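Local atomic coordinates of CheC, inhibitor of MCP methylation / FliN fusion protein (PDB entry 4HYN), a protein that serves in the flagellar rotor as FliY, a member of the CheC phosphatase family, and probably removes the phosphoryl group from phosphorylated CheY. Residues Ile18-Ala23 and Asn114-Ser119; Gln58-Val63 and Lys138-Asn143; Glu67-Leu72 and Ile130-Ser135; Val74-Lys79 and Tyr180-Ala185. One frame throughout, in Å; residues are numbered along the deposited sequence.

Contact 1. Residues Ile18-Ala23 and Asn114-Ser119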
# COMPACT_ATOMS: atom_id res chain seq x y z
N ILE A 18 -10.98 5.41 -0.57
CA ILE A 18 -11.08 6.49 0.40
C ILE A 18 -9.77 6.72 1.13
O ILE A 18 -9.26 7.84 1.16
CB ILE A 18 -12.20 6.21 1.41
CG1 ILE A 18 -13.55 6.14 0.69
CG2 ILE A 18 -12.22 7.27 2.50
CD1 ILE A 18 -14.67 5.63 1.58
N ALA A 19 -9.23 5.67 1.73
CA ALA A 19 -7.98 5.79 2.48
C ALA A 19 -6.81 6.19 1.59
O ALA A 19 -6.21 7.24 1.80
CB ALA A 19 -7.68 4.49 3.23
N MSE A 20 -6.51 5.38 0.57
CA MSE A 20 -5.41 5.70 -0.33
C MSE A 20 -5.69 6.98 -1.09
O MSE A 20 -4.76 7.65 -1.54
CB MSE A 20 -5.14 4.57 -1.32
CG MSE A 20 -3.68 4.44 -1.66
SE MSE A 20 -2.61 4.23 -0.05
CE MSE A 20 -1.08 5.30 -0.57
N GLY A 21 -6.97 7.30 -1.25
CA GLY A 21 -7.35 8.53 -1.93
C GLY A 21 -7.00 9.71 -1.05
O GLY A 21 -6.65 10.78 -1.54
N SER A 22 -7.09 9.51 0.26
CA SER A 22 -6.75 10.55 1.23
C SER A 22 -5.22 10.74 1.20
O SER A 22 -4.72 11.87 1.22
CB SER A 22 -7.22 10.13 2.62
OG SER A 22 -7.23 11.22 3.52
N ALA A 23 -4.50 9.63 1.08
CA ALA A 23 -3.05 9.66 1.01
C ALA A 23 -2.59 10.43 -0.23
O ALA A 23 -1.55 11.08 -0.22
CB ALA A 23 -2.50 8.24 0.98
N ASN A 114 5.56 8.43 4.69
CA ASN A 114 5.22 8.83 6.05
C ASN A 114 3.90 9.59 6.05
O ASN A 114 2.96 9.24 6.78
CB ASN A 114 6.33 9.75 6.59
CG ASN A 114 6.78 9.37 7.98
OD1 ASN A 114 7.94 9.00 8.19
ND2 ASN A 114 5.87 9.47 8.95
N GLN A 115 3.82 10.62 5.22
CA GLN A 115 2.64 11.46 5.11
C GLN A 115 1.43 10.73 4.54
O GLN A 115 0.31 10.88 5.03
CB GLN A 115 2.96 12.68 4.24
CG GLN A 115 2.64 14.02 4.89
CD GLN A 115 3.55 14.35 6.05
OE1 GLN A 115 4.63 13.78 6.21
NE2 GLN A 115 3.13 15.31 6.87
N MSE A 116 1.68 9.90 3.52
CA MSE A 116 0.62 9.15 2.86
C MSE A 116 -0.10 8.12 3.71
O MSE A 116 -1.31 8.17 3.85
CB MSE A 116 1.17 8.46 1.61
CG MSE A 116 1.40 9.39 0.45
SE MSE A 116 1.92 8.42 -1.13
CE MSE A 116 3.68 9.16 -1.35
N MSE A 117 0.65 7.16 4.24
CA MSE A 117 0.08 6.12 5.07
C MSE A 117 -0.49 6.64 6.38
O MSE A 117 -1.40 6.04 6.95
CB MSE A 117 1.09 5.01 5.30
CG MSE A 117 1.38 4.23 4.03
SE MSE A 117 2.91 3.11 4.25
CE MSE A 117 2.00 1.46 4.69
N GLY A 118 0.03 7.79 6.82
CA GLY A 118 -0.47 8.42 8.03
C GLY A 118 -1.90 8.86 7.77
O GLY A 118 -2.77 8.72 8.63
N SER A 119 -2.13 9.38 6.57
CA SER A 119 -3.45 9.83 6.16
C SER A 119 -4.37 8.63 5.95
O SER A 119 -5.54 8.66 6.34
CB SER A 119 -3.36 10.64 4.87
OG SER A 119 -2.64 11.83 5.11
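Ala-23 is where segments 18-23 and 114-119 come nearest: its CA is 4.1 Å from CA of Met-116. The short axes here approach to 7.7 Å, close enough for the Ala-23 methyl to reach the opposite backbone. The methyl CB of Ala-23 presses on the backbone, 3.1 Å from Met-116 O, and meets the side chain at Met-116 CB, 3.7 Å away. With CG of selenomethionine Met-116 anti to its carbonyl carbon (chi1 -75°), that methylene lies 3.5 Å from Ala-23 O, so each residue rests on the other's carbonyl. The helices run nearly antiparallel, at 147°, a helix pair packed on one face of the sheet in this CheC-like fold, with the two segments each within a CheC-like sequence range. Packing loosens on the partly exposed flank, where Ser-22 and Ser-119 meet. Ser-119 CB points toward helix 6-30 but stops 4.0 Å from Ala-23 CA, and Ser-22 OG, anti to its own backbone N, passes 4.1 Å from Ser-119 CB. No hydrogen bond joins the two segments; Ser-119 OG has a weak one to Thr-26 OG1. On the buried side the methyl CE of Met-20 only just reaches SE of Met-116, 4.4 Å away.

Contact 2. Residues Gln58-Val63 and Lys138-Asn143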
# COMPACT_ATOMS: atom_id res chain seq x y z
N GLN A 58 12.78 -4.36 -6.17
CA GLN A 58 11.76 -3.37 -5.84
C GLN A 58 11.84 -2.84 -4.41
O GLN A 58 12.61 -3.33 -3.59
CB GLN A 58 10.37 -3.95 -6.11
CG GLN A 58 10.17 -4.33 -7.57
CD GLN A 58 8.73 -4.53 -7.95
OE1 GLN A 58 8.41 -5.36 -8.81
NE2 GLN A 58 7.84 -3.75 -7.35
N VAL A 59 11.03 -1.82 -4.13
CA VAL A 59 11.00 -1.21 -2.81
C VAL A 59 9.74 -1.62 -2.06
O VAL A 59 8.64 -1.50 -2.59
CB VAL A 59 11.07 0.33 -2.92
CG1 VAL A 59 10.93 0.98 -1.53
CG2 VAL A 59 12.38 0.75 -3.57
N VAL A 60 9.91 -2.14 -0.85
CA VAL A 60 8.78 -2.54 -0.04
C VAL A 60 8.72 -1.65 1.18
O VAL A 60 9.72 -1.47 1.89
CB VAL A 60 8.83 -4.04 0.38
CG1 VAL A 60 8.89 -4.93 -0.85
CG2 VAL A 60 10.01 -4.31 1.28
N VAL A 61 7.57 -1.01 1.37
CA VAL A 61 7.37 -0.11 2.49
C VAL A 61 6.33 -0.77 3.37
O VAL A 61 5.21 -1.03 2.93
CB VAL A 61 6.84 1.27 2.04
CG1 VAL A 61 6.93 2.26 3.19
CG2 VAL A 61 7.61 1.79 0.83
N SER A 62 6.71 -1.09 4.61
CA SER A 62 5.78 -1.74 5.51
C SER A 62 5.51 -0.94 6.77
O SER A 62 6.37 -0.20 7.27
CB SER A 62 6.27 -3.15 5.86
OG SER A 62 7.60 -3.14 6.34
N VAL A 63 4.31 -1.12 7.29
CA VAL A 63 3.87 -0.44 8.49
C VAL A 63 3.15 -1.46 9.39
O VAL A 63 2.47 -2.37 8.91
CB VAL A 63 2.96 0.76 8.08
CG1 VAL A 63 1.50 0.51 8.40
CG2 VAL A 63 3.49 2.04 8.70
N LYS A 138 8.87 1.53 7.42
CA LYS A 138 10.21 1.01 7.16
C LYS A 138 10.37 0.78 5.66
O LYS A 138 9.65 -0.03 5.06
CB LYS A 138 10.44 -0.30 7.91
CG LYS A 138 11.87 -0.83 7.77
CD LYS A 138 11.93 -2.34 7.51
CE LYS A 138 11.40 -3.14 8.68
NZ LYS A 138 11.47 -4.61 8.43
N VAL A 139 11.31 1.49 5.04
CA VAL A 139 11.55 1.35 3.61
C VAL A 139 12.79 0.50 3.35
O VAL A 139 13.85 0.71 3.95
CB VAL A 139 11.69 2.71 2.89
CG1 VAL A 139 10.49 3.59 3.20
CG2 VAL A 139 12.99 3.41 3.29
N GLU A 140 12.64 -0.49 2.49
CA GLU A 140 13.76 -1.33 2.16
C GLU A 140 13.64 -1.85 0.74
O GLU A 140 12.55 -1.90 0.16
CB GLU A 140 13.92 -2.47 3.17
CG GLU A 140 12.74 -3.42 3.28
CD GLU A 140 12.80 -4.30 4.52
OE1 GLU A 140 13.76 -4.17 5.31
OE2 GLU A 140 11.87 -5.13 4.71
N ILE A 141 14.78 -2.15 0.15
CA ILE A 141 14.84 -2.67 -1.20
C ILE A 141 14.94 -4.19 -1.13
O ILE A 141 15.74 -4.75 -0.37
CB ILE A 141 16.01 -2.02 -1.97
CG1 ILE A 141 15.83 -2.22 -3.46
CG2 ILE A 141 17.34 -2.59 -1.52
CD1 ILE A 141 16.75 -1.34 -4.26
N LEU A 142 14.06 -4.86 -1.85
CA LEU A 142 14.03 -6.31 -1.87
C LEU A 142 14.20 -6.81 -3.31
O LEU A 142 13.51 -6.36 -4.23
CB LEU A 142 12.70 -6.79 -1.26
CG LEU A 142 12.42 -8.27 -0.98
CD1 LEU A 142 13.49 -8.87 -0.07
CD2 LEU A 142 11.06 -8.40 -0.31
N ASN A 143 15.17 -7.71 -3.52
CA ASN A 143 15.43 -8.27 -4.84
C ASN A 143 14.61 -9.55 -5.05
O ASN A 143 15.02 -10.63 -4.62
CB ASN A 143 16.92 -8.57 -5.02
CG ASN A 143 17.30 -8.84 -6.48
OD1 ASN A 143 16.43 -9.08 -7.34
ND2 ASN A 143 18.60 -8.79 -6.76
O HOH W 1 9.85 -2.95 4.51
O HOH W 2 8.93 -5.95 7.12
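Six main-chain hydrogen bonds join strand 58-63 to 138-143, the latter on an outermost strand of the six-stranded antiparallel sheet. They come in pairs at three hydrogen-bonded positions, Gln-58 with Leu-142, Val-60 with Glu-140 and Ser-62 with Lys-138. The shortest, Leu-142 N to Gln-58 O at 2.7 Å, enters nearly along the C=O axis (C=O...N 169°), whereas Gln-58 N comes to Leu-142 O from above the carbonyl plane. Between these pairs lie the non-hydrogen-bonded pairs Val-59 with Ile-141 and Val-61 with Val-139, where CA-H groups face carbonyl oxygens, as in Val-61 CA to Lys-138 O at 3.4 Å.

The next layer is side chains. Val-61 and Val-139 stand side by side, pointing the same way, with their CG1 methyls 3.8 Å apart. On the face of Val-60, its CG2 occupies the crowded position between N and the carbonyl carbon and meets Glu-140 CG at 3.5 Å, while its CG1 lies 4.1 Å from Leu-142 CD2. Glu-140 CG is in the same crowded position (chi1 60°), which turns this methylene to the valine. Further out, strand 58-63 is bonded on its other edge through Val-59 to Leu-77 and Val-61 to Leu-75, and Val-59 packs on Val-82 of helix 79-89.

Within 138-143 a long salt bridge runs from Lys-138 NZ to Glu-140 OE2. One water gives a proton to Lys-138 O and also bonds Ser-62 OG, and a second links that OG to Lys-138 NZ, 3.2 Å from each.

Contact 3. Residues Glu67-Leu72 and Ile130-Ser135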
# COMPACT_ATOMS: atom_id res chain seq x y z
N GLU A 67 -3.42 -1.59 18.09
CA GLU A 67 -4.70 -1.25 18.73
C GLU A 67 -5.82 -0.87 17.77
O GLU A 67 -5.85 0.23 17.24
CB GLU A 67 -4.52 -0.18 19.81
CG GLU A 67 -3.95 1.14 19.33
CD GLU A 67 -3.02 1.76 20.35
OE1 GLU A 67 -1.80 1.52 20.27
OE2 GLU A 67 -3.52 2.48 21.25
N GLY A 68 -6.76 -1.79 17.59
CA GLY A 68 -7.85 -1.54 16.66
C GLY A 68 -7.65 -2.58 15.58
O GLY A 68 -8.55 -3.36 15.27
N LEU A 69 -6.45 -2.58 15.01
CA LEU A 69 -6.04 -3.55 14.00
C LEU A 69 -4.63 -3.97 14.35
O LEU A 69 -3.85 -3.19 14.90
CB LEU A 69 -6.06 -2.94 12.59
CG LEU A 69 -7.43 -2.67 11.97
CD1 LEU A 69 -7.24 -2.16 10.54
CD2 LEU A 69 -8.28 -3.95 11.97
N GLU A 70 -4.31 -5.24 14.09
CA GLU A 70 -2.98 -5.77 14.37
C GLU A 70 -2.50 -6.55 13.17
O GLU A 70 -3.16 -7.49 12.72
CB GLU A 70 -2.99 -6.67 15.60
CG GLU A 70 -3.16 -5.93 16.92
CD GLU A 70 -3.38 -6.85 18.11
OE1 GLU A 70 -3.17 -8.08 17.97
OE2 GLU A 70 -3.76 -6.34 19.20
N GLY A 71 -1.36 -6.16 12.63
CA GLY A 71 -0.84 -6.86 11.48
C GLY A 71 0.10 -6.02 10.66
O GLY A 71 0.28 -4.81 10.89
N LEU A 72 0.71 -6.68 9.68
CA LEU A 72 1.66 -6.05 8.79
C LEU A 72 0.96 -5.56 7.52
O LEU A 72 0.12 -6.26 6.95
CB LEU A 72 2.77 -7.03 8.45
CG LEU A 72 4.01 -6.48 7.76
CD1 LEU A 72 4.74 -5.49 8.67
CD2 LEU A 72 4.91 -7.64 7.39
N ILE A 130 -12.81 3.42 14.74
CA ILE A 130 -11.88 2.87 15.70
C ILE A 130 -10.51 3.48 15.49
O ILE A 130 -10.14 3.81 14.37
CB ILE A 130 -11.82 1.33 15.56
CG1 ILE A 130 -10.99 0.72 16.69
CG2 ILE A 130 -11.26 0.94 14.20
CD1 ILE A 130 -11.62 0.90 18.07
N THR A 131 -9.77 3.69 16.57
CA THR A 131 -8.43 4.27 16.48
C THR A 131 -7.40 3.22 16.09
O THR A 131 -7.25 2.19 16.74
CB THR A 131 -8.03 4.96 17.81
OG1 THR A 131 -8.72 6.22 17.91
CG2 THR A 131 -6.53 5.23 17.87
N ILE A 132 -6.71 3.49 14.99
CA ILE A 132 -5.68 2.59 14.50
C ILE A 132 -4.34 3.33 14.48
O ILE A 132 -4.23 4.42 13.94
CB ILE A 132 -6.01 2.08 13.09
CG1 ILE A 132 -7.37 1.39 13.09
CG2 ILE A 132 -4.95 1.10 12.62
CD1 ILE A 132 -7.93 1.10 11.70
N ASN A 133 -3.34 2.75 15.14
CA ASN A 133 -2.02 3.36 15.18
C ASN A 133 -1.04 2.63 14.25
O ASN A 133 -1.15 1.42 14.03
CB ASN A 133 -1.49 3.39 16.61
CG ASN A 133 -2.28 4.33 17.51
OD1 ASN A 133 -2.63 3.99 18.63
ND2 ASN A 133 -2.56 5.54 17.00
N ILE A 134 -0.09 3.37 13.71
CA ILE A 134 0.92 2.78 12.83
C ILE A 134 2.34 3.13 13.25
O ILE A 134 2.61 4.22 13.76
CB ILE A 134 0.74 3.21 11.34
CG1 ILE A 134 0.88 4.73 11.19
CG2 ILE A 134 -0.60 2.76 10.81
CD1 ILE A 134 0.96 5.19 9.74
N SER A 135 3.24 2.17 13.07
CA SER A 135 4.64 2.36 13.38
C SER A 135 5.23 3.18 12.22
O SER A 135 4.59 3.31 11.17
CB SER A 135 5.35 1.00 13.47
OG SER A 135 5.18 0.23 12.29
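Apolar contact carries the buried part of this meeting between residues 67-72 and 130-135. Leu-69 and Ile-132 cross obliquely, and the touching is done by branch ends: Leu-69 CD1 lies 3.5 Å from Ile-132 CD1. Both side chains start anti to their own carbonyl carbon, and Ile-132 chi2 of 168° extends CD1 to the leucine. Nearer the backbone, Leu-69 CB is 4.2 Å from Ile-132 CG2. Leu-124 of helix 103-128 packs on both residues, and Met-191 of helix 185-200 touches Leu-69.

Steric fit of the main chain decides the next position. Gly-68 sits at phi 115°, and a CB there would point into the other segment and collide with Thr-131 O; without one, its CA can take Ile-130 CG1 at 3.9 Å. Glycine is also called for by these backbone angles alone.

The polar part lies on the more exposed side. Glu-67 folds back from the crowded first torsion, bends at chi2 and brings its carboxylate over to the amide of Asn-133, the two planes 81° apart. Glu-67 OE1 is 4.1 Å from Asn-133 CB. An alanine at Asn-133 would remove this amide, and the glutamate tip would probably lose its polar neighbour across the contact and be less well positioned. No clear hydrogen bond crosses between the segments; strand 57-66 intervenes, with Thr-66 bonded through its backbone to Asn-133 and Tyr-65 to Gly-71. This is the setting of a beta hairpin, strands 57-66 and 71-78, whose glycine-containing connection packs against the entry of the edge strand following helix 103-128.

Contact 4. Residues Val74-Lys79 and Tyr180-Ala185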
# COMPACT_ATOMS: atom_id res chain seq x y z
N VAL A 74 1.97 -4.02 3.87
CA VAL A 74 3.08 -3.86 2.95
C VAL A 74 2.73 -3.21 1.62
O VAL A 74 1.74 -3.56 0.99
CB VAL A 74 3.73 -5.24 2.65
CG1 VAL A 74 4.84 -5.11 1.61
CG2 VAL A 74 4.27 -5.84 3.94
N LEU A 75 3.57 -2.26 1.21
CA LEU A 75 3.42 -1.57 -0.06
C LEU A 75 4.61 -1.96 -0.93
O LEU A 75 5.75 -1.92 -0.48
CB LEU A 75 3.41 -0.05 0.12
CG LEU A 75 2.16 0.63 0.69
CD1 LEU A 75 2.32 2.14 0.54
CD2 LEU A 75 0.92 0.16 -0.06
N VAL A 76 4.33 -2.34 -2.17
CA VAL A 76 5.37 -2.75 -3.10
C VAL A 76 5.41 -1.79 -4.29
O VAL A 76 4.48 -1.72 -5.09
CB VAL A 76 5.15 -4.21 -3.61
CG1 VAL A 76 6.29 -4.64 -4.53
CG2 VAL A 76 5.05 -5.16 -2.43
N LEU A 77 6.51 -1.05 -4.38
CA LEU A 77 6.71 -0.07 -5.44
C LEU A 77 7.95 -0.42 -6.27
O LEU A 77 8.99 -0.81 -5.73
CB LEU A 77 6.89 1.33 -4.83
CG LEU A 77 5.76 2.01 -4.05
CD1 LEU A 77 5.47 1.27 -2.77
CD2 LEU A 77 6.16 3.45 -3.72
N ASP A 78 7.84 -0.27 -7.59
CA ASP A 78 8.97 -0.57 -8.46
C ASP A 78 9.95 0.60 -8.56
O ASP A 78 9.58 1.76 -8.36
CB ASP A 78 8.50 -1.07 -9.84
CG ASP A 78 8.09 0.05 -10.78
OD1 ASP A 78 8.32 -0.11 -12.00
OD2 ASP A 78 7.52 1.06 -10.34
N LYS A 79 11.21 0.26 -8.83
CA LYS A 79 12.29 1.25 -8.95
C LYS A 79 11.92 2.51 -9.72
O LYS A 79 12.25 3.61 -9.30
CB LYS A 79 13.52 0.60 -9.58
CG LYS A 79 14.53 0.04 -8.58
CD LYS A 79 15.63 -0.70 -9.32
CE LYS A 79 16.93 -0.71 -8.55
NZ LYS A 79 16.74 -1.26 -7.19
N TYR A 180 1.41 -1.93 -5.40
CA TYR A 180 0.60 -2.93 -4.72
C TYR A 180 0.70 -2.92 -3.21
O TYR A 180 1.71 -2.52 -2.62
CB TYR A 180 0.95 -4.34 -5.24
CG TYR A 180 0.75 -4.50 -6.73
CD1 TYR A 180 -0.47 -4.94 -7.25
CD2 TYR A 180 1.77 -4.17 -7.63
CE1 TYR A 180 -0.67 -5.03 -8.63
CE2 TYR A 180 1.58 -4.25 -9.00
CZ TYR A 180 0.35 -4.69 -9.50
OH TYR A 180 0.15 -4.76 -10.86
N GLN A 181 -0.38 -3.37 -2.60
CA GLN A 181 -0.49 -3.47 -1.17
C GLN A 181 -0.88 -4.92 -0.87
O GLN A 181 -1.63 -5.53 -1.63
CB GLN A 181 -1.58 -2.53 -0.64
CG GLN A 181 -2.10 -2.91 0.74
CD GLN A 181 -3.11 -1.92 1.29
OE1 GLN A 181 -2.78 -1.07 2.11
NE2 GLN A 181 -4.36 -2.06 0.86
N VAL A 182 -0.28 -5.48 0.17
CA VAL A 182 -0.62 -6.82 0.57
C VAL A 182 -0.83 -6.88 2.09
O VAL A 182 -0.02 -6.38 2.87
CB VAL A 182 0.37 -7.90 -0.01
CG1 VAL A 182 1.54 -7.26 -0.70
CG2 VAL A 182 0.81 -8.91 1.06
N ILE A 183 -2.04 -7.28 2.46
CA ILE A 183 -2.46 -7.41 3.85
C ILE A 183 -3.00 -8.81 4.05
O ILE A 183 -3.47 -9.42 3.08
CB ILE A 183 -3.56 -6.39 4.25
CG1 ILE A 183 -4.53 -6.18 3.08
CG2 ILE A 183 -2.93 -5.10 4.73
CD1 ILE A 183 -5.73 -5.28 3.42
N SER A 184 -2.95 -9.31 5.28
CA SER A 184 -3.44 -10.66 5.55
C SER A 184 -4.97 -10.74 5.44
O SER A 184 -5.68 -9.75 5.64
CB SER A 184 -2.97 -11.15 6.92
OG SER A 184 -3.84 -10.73 7.95
N ALA A 185 -5.46 -11.92 5.09
CA ALA A 185 -6.90 -12.12 4.99
C ALA A 185 -7.47 -12.01 6.42
O ALA A 185 -8.65 -11.68 6.61
CB ALA A 185 -7.19 -13.47 4.39
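Segments 74-79 and 180-185, on neighbouring strands of the antiparallel sheet, share four main-chain hydrogen bonds. Two pair Val-74 with Val-182 and two pair Val-76 with Tyr-180, the shortest being Val-76 N to Tyr-180 O at 2.7 Å. Leu-75 and Gln-181 form the non-hydrogen-bonded pair between them. Leu-75 CB lies 4.1 Å from Tyr-180 O. CG is anti to the carbonyl carbon (chi1 -75°), and the branches part there: CD2 turns to the partner strand, 3.7 Å from Gln-181 CB and 3.8 Å from Tyr-180 O, while CD1 meets the selenium SE of Met-117 at 3.9 Å, on helix 103-128. Gln-181 crosses this leucine obliquely with its CB, and its amide end is bonded by OE1 to Asn-73 ND2. On the reverse face, Val-76 CG2 and Val-182 CG1 are only loosely apposed at 4.4 Å. Tyr-180 lays its ring edge toward Val-76 O and carries its OH to Lys-178 NZ. Asp-78 and Ser-184, just past the paired residues, N-cap the helices that follow. Polar bonding between the segments is thus left to the backbone; the side chains add mainly apolar packing, with the polar ends of Gln-181 and Tyr-180 bonded outside the pair.

Contacts 2 and 4, with centres about 9 Å apart, are joins of the same antiparallel sheet: strands 57-66 and 71-78 are adjacent, and Val-61 O to Leu-75 N, a probable hydrogen bond, links them. Contact 3 lies about 20 Å from the centre of contact 2, at the far end of strand 133-143, which both use. Contact 1 joins two helices, and its Met-117 packs on Val-61, Val-63 and Leu-75 of the sheet. Along the chain the first segments come in the order 1, 2, 3, 4, the second in the order 1, 3, 2, 4, since 130-135 precedes 138-143. The N-terminal part of the chain is thereby bound to the C-terminal part in one compact domain.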